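Side-chain contacts in Asp/Glu-specific dipeptidyl-peptidase (Flavobacterium psychrophilum, PDB 5JXF), which removes dipeptides from the N-terminus of oligopeptides as a serine peptidase of family S46, with strict specificity for Asp or Glu at P1: residues Ala439-Asp442 against Arg443-Asn446; Val625-Lys628 against Leu629-Leu632. One frame throughout, in Å; residues are numbered along the deposited sequence.

Contact 1: residues Ala439-Asp442 against Arg443-Asn446; sequences AFND and RKEN
The phenyl ring of F440 lies against the aliphatic chain of K444 one turn further along helix 437-450. In the lysine, CB sits over one face of the ring, while CD approaches its far rim, 3.9 Å from CE2. F440 itself is turned so that CG stands anti to the backbone N (chi1 173°), and K444 leaves the helix in the same way, which sets the two side chains obliquely across each other. Beyond CG the lysine bends at chi3 (68°), and the bend brings its ammonium round to the flank where N441 runs alongside, both side chains pointing the same way. K444 NZ stops 3.7 Å from N441 OD1, a close approach rather than a bond; this amide oxygen is buried without a polar partner. The ammonium is engaged by the carbonyl of L515 and forms a long salt bridge with the neighbouring E445, NZ to OE2 3.5 Å. Backbone i to i+4 bonds run beneath, that of K444 N to F440 O short (2.7 Å) but bent. F440 also touches A519, V522 and L523 of helix 519-528, and R443 and K444 reach L428 of helix 417-435. K444 is thus amphipathic: its methylenes complete an apolar layer, while its charge, shared between a carbonyl and a carboxylate, is likely to be stabilised despite burial.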
loop_
_atom_site.group_PDB
_atom_site.type_symbol
_atom_site.label_atom_id
_atom_site.label_comp_id
_atom_site.label_asym_id
_atom_site.label_seq_id
_atom_site.Cartn_x
_atom_site.Cartn_y
_atom_site.Cartn_z
ATOM N N ALA A 439 6.289 -15.666 -53.852
ATOM C CA ALA A 439 5.894 -15.684 -52.455
ATOM C C ALA A 439 6.581 -14.545 -51.699
ATOM O O ALA A 439 5.975 -13.903 -50.839
ATOM C CB ALA A 439 6.229 -17.023 -51.828
ATOM N N PHE A 440 7.847 -14.303 -52.036
ATOM C CA PHE A 440 8.610 -13.203 -51.454
ATOM C C PHE A 440 7.902 -11.871 -51.671
ATOM O O PHE A 440 7.591 -11.149 -50.721
ATOM C CB PHE A 440 10.025 -13.153 -52.051
ATOM C CG PHE A 440 10.820 -11.946 -51.631
ATOM C CD1 PHE A 440 11.529 -11.946 -50.440
ATOM C CD2 PHE A 440 10.861 -10.807 -52.428
ATOM C CE1 PHE A 440 12.256 -10.831 -50.049
ATOM C CE2 PHE A 440 11.584 -9.692 -52.041
ATOM C CZ PHE A 440 12.286 -9.705 -50.852
ATOM N N ASN A 441 7.653 -11.556 -52.937
ATOM C CA ASN A 441 7.048 -10.289 -53.306
ATOM C C ASN A 441 5.604 -10.153 -52.840
ATOM O O ASN A 441 5.114 -9.040 -52.662
ATOM C CB ASN A 441 7.123 -10.095 -54.817
ATOM C CG ASN A 441 8.544 -9.904 -55.310
ATOM O OD1 ASN A 441 9.340 -9.182 -54.698
ATOM N ND2 ASN A 441 8.872 -10.549 -56.425
ATOM N N ASP A 442 4.920 -11.276 -52.647
ATOM C CA ASP A 442 3.570 -11.236 -52.098
ATOM C C ASP A 442 3.616 -10.807 -50.632
ATOM O O ASP A 442 2.913 -9.877 -50.216
ATOM C CB ASP A 442 2.877 -12.596 -52.244
ATOM C CG ASP A 442 2.164 -12.747 -53.580
ATOM O OD1 ASP A 442 1.646 -11.733 -54.093
ATOM O OD2 ASP A 442 2.129 -13.873 -54.121
ATOM N N ARG A 443 4.464 -11.476 -49.857
ATOM C CA ARG A 443 4.568 -11.187 -48.434
ATOM C C ARG A 443 5.374 -9.917 -48.161
ATOM O O ARG A 443 5.257 -9.326 -47.083
ATOM C CB ARG A 443 5.170 -12.382 -47.697
ATOM C CG ARG A 443 4.253 -13.593 -47.726
ATOM C CD ARG A 443 4.790 -14.754 -46.911
ATOM N NE ARG A 443 3.915 -15.921 -47.018
ATOM C CZ ARG A 443 4.193 -17.120 -46.515
ATOM N NH1 ARG A 443 5.331 -17.322 -45.859
ATOM N NH2 ARG A 443 3.334 -18.122 -46.670
ATOM N N LYS A 444 6.180 -9.489 -49.130
ATOM C CA LYS A 444 6.888 -8.216 -48.994
ATOM C C LYS A 444 5.902 -7.052 -49.127
ATOM O O LYS A 444 5.912 -6.122 -48.318
ATOM C CB LYS A 444 8.007 -8.083 -50.033
ATOM C CG LYS A 444 8.889 -6.870 -49.811
ATOM C CD LYS A 444 9.681 -6.494 -51.039
ATOM C CE LYS A 444 8.773 -5.992 -52.140
ATOM N NZ LYS A 444 9.534 -5.712 -53.390
ATOM N N GLU A 445 5.044 -7.120 -50.146
ATOM C CA GLU A 445 4.063 -6.066 -50.397
ATOM C C GLU A 445 3.025 -6.044 -49.288
ATOM O O GLU A 445 2.482 -4.991 -48.953
ATOM C CB GLU A 445 3.372 -6.248 -51.758
ATOM C CG GLU A 445 4.274 -6.088 -52.986
ATOM C CD GLU A 445 4.985 -4.740 -53.046
ATOM O OE1 GLU A 445 4.374 -3.711 -52.680
ATOM O OE2 GLU A 445 6.161 -4.709 -53.472
ATOM N N ASN A 446 2.752 -7.210 -48.716
ATOM C CA ASN A 446 1.838 -7.282 -47.589
ATOM C C ASN A 446 2.494 -6.731 -46.325
ATOM O O ASN A 446 1.827 -6.125 -45.484
ATOM C CB ASN A 446 1.363 -8.718 -47.366
ATOM C CG ASN A 446 0.420 -8.838 -46.181
ATOM O OD1 ASN A 446 0.844 -9.135 -45.063
ATOM N ND2 ASN A 446 -0.866 -8.589 -46.417
#

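Contact 2: residues Val625-Lys628 against Leu629-Leu632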
loop_
_atom_site.group_PDB
_atom_site.type_symbol
_atom_site.label_atom_id
_atom_site.label_comp_id
_atom_site.label_asym_id
_atom_site.label_seq_id
_atom_site.Cartn_x
_atom_site.Cartn_y
_atom_site.Cartn_z
ATOM N N VAL A 625 -9.206 12.736 -12.173
ATOM C CA VAL A 625 -10.602 12.375 -12.425
ATOM C C VAL A 625 -11.214 13.416 -13.349
ATOM O O VAL A 625 -10.905 14.591 -13.223
ATOM C CB VAL A 625 -11.433 12.287 -11.113
ATOM C CG1 VAL A 625 -12.896 11.983 -11.412
ATOM C CG2 VAL A 625 -10.868 11.231 -10.184
ATOM N N PRO A 626 -12.045 12.988 -14.315
ATOM C CA PRO A 626 -12.751 13.971 -15.142
ATOM C C PRO A 626 -13.629 14.903 -14.315
ATOM O O PRO A 626 -14.052 14.551 -13.206
ATOM C CB PRO A 626 -13.607 13.105 -16.064
ATOM C CG PRO A 626 -12.870 11.835 -16.166
ATOM C CD PRO A 626 -12.243 11.616 -14.815
ATOM N N LYS A 627 -13.910 16.077 -14.875
ATOM C CA LYS A 627 -14.609 17.127 -14.147
ATOM C C LYS A 627 -16.063 16.713 -13.922
ATOM O O LYS A 627 -16.597 16.885 -12.823
ATOM C CB LYS A 627 -14.515 18.461 -14.903
ATOM C CG LYS A 627 -15.438 19.556 -14.385
ATOM C CD LYS A 627 -15.194 19.774 -12.897
ATOM C CE LYS A 627 -16.464 20.032 -12.121
ATOM N NZ LYS A 627 -16.326 19.788 -10.633
ATOM N N LYS A 628 -16.680 16.138 -14.954
ATOM C CA LYS A 628 -18.092 15.753 -14.908
ATOM C C LYS A 628 -18.362 14.674 -13.855
ATOM O O LYS A 628 -19.412 14.660 -13.220
ATOM C CB LYS A 628 -18.542 15.278 -16.304
ATOM C CG LYS A 628 -19.954 14.696 -16.404
ATOM C CD LYS A 628 -21.007 15.715 -16.057
ATOM C CE LYS A 628 -22.411 15.125 -16.026
ATOM N NZ LYS A 628 -22.987 14.903 -17.373
ATOM N N LEU A 629 -17.410 13.769 -13.671
ATOM C CA LEU A 629 -17.580 12.691 -12.704
ATOM C C LEU A 629 -17.511 13.235 -11.283
ATOM O O LEU A 629 -18.257 12.808 -10.415
ATOM C CB LEU A 629 -16.524 11.605 -12.892
ATOM C CG LEU A 629 -16.719 10.382 -11.985
ATOM C CD1 LEU A 629 -18.180 9.931 -11.973
ATOM C CD2 LEU A 629 -15.824 9.240 -12.413
ATOM N N ILE A 630 -16.593 14.162 -11.054
ATOM C CA ILE A 630 -16.482 14.803 -9.743
ATOM C C ILE A 630 -17.768 15.534 -9.369
ATOM O O ILE A 630 -18.228 15.426 -8.231
ATOM C CB ILE A 630 -15.280 15.774 -9.692
ATOM C CG1 ILE A 630 -13.984 14.973 -9.814
ATOM C CG2 ILE A 630 -15.296 16.625 -8.393
ATOM C CD1 ILE A 630 -12.725 15.763 -9.577
ATOM N N ASP A 631 -18.352 16.254 -10.329
ATOM C CA ASP A 631 -19.663 16.897 -10.138
ATOM C C ASP A 631 -20.759 15.913 -9.789
ATOM O O ASP A 631 -21.580 16.181 -8.912
ATOM C CB ASP A 631 -20.108 17.658 -11.394
ATOM C CG ASP A 631 -19.536 19.038 -11.473
ATOM O OD1 ASP A 631 -18.979 19.515 -10.454
ATOM O OD2 ASP A 631 -19.665 19.662 -12.554
ATOM N N LEU A 632 -20.791 14.792 -10.514
ATOM C CA LEU A 632 -21.822 13.797 -10.298
ATOM C C LEU A 632 -21.680 13.236 -8.897
ATOM O O LEU A 632 -22.676 13.017 -8.210
ATOM C CB LEU A 632 -21.748 12.670 -11.354
ATOM C CG LEU A 632 -22.200 13.126 -12.739
ATOM C CD1 LEU A 632 -21.724 12.147 -13.823
ATOM C CD2 LEU A 632 -23.714 13.300 -12.789
#
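V625 lays its CG1 methyl against the side chain of I630, meeting CG1 at 3.6 Å, and the same methyl also touches CB of L629 at 3.9 Å. It is the branch anti to the backbone N (chi1 177°) that reaches both residues, wedged between the roots of the two side chains as they leave the first turn of helix 627-635. P626 occupies the N-cap position, and its carbonyl accepts a weak bond from I630 N, 3.4 Å long. On another side of the turn, K627 crosses over D631. The lysine chain turns at chi2 (55°) and is skewed from extended at chi3, bringing its ammonium down onto the carboxylate: NZ lies 2.7 Å from D631 OD1, a hydrogen-bonded salt bridge. The approach is from above the carboxylate plane, 59° out of it, and CE rests close to both oxygens. Beneath the pair, D631 N donates to K627 O at 3.1 Å, so the two residues are joined through backbone and side chain alike. An alanine in place of D631 would probably leave the K627 ammonium without its mate and its bent chain free to swing outward. K628 and L632 form a third i to i+4 pair, with methylene CE of the lysine packed 3.8 Å from CD1 of the leucine, while NZ continues to the carbonyl of K712. L629 and L632 both rest on F708 of helix 703-713, and I630 joins V625 against Y616. The start of the helix is therefore two-sided: apolar side chains seat it on the protein, whereas the K627-D631 pair, on the more open side, probably offsets its two charges, and a carboxylate so closely paired is likely to stay ionised.

Following the chain from the N terminus, contact 1 comes first, within helix 437-450, and contact 2 follows at the start of helix 627-635. Each joins residues of one continuous stretch, so neither closes a long loop; they stand in series, without nesting or crossing. Their centres are 51 Å apart, and about 37 Å separates their nearest atoms. Contact 1 belongs to the helical part of the enzyme, where its helix packs against helices 417-435 and 519-528. Contact 2 seats its helix on helices 217-220 and 703-713, and against loop residues such as Y616 and F222. Both lie away from the dipeptide pocket and the predicted charge-relay residues.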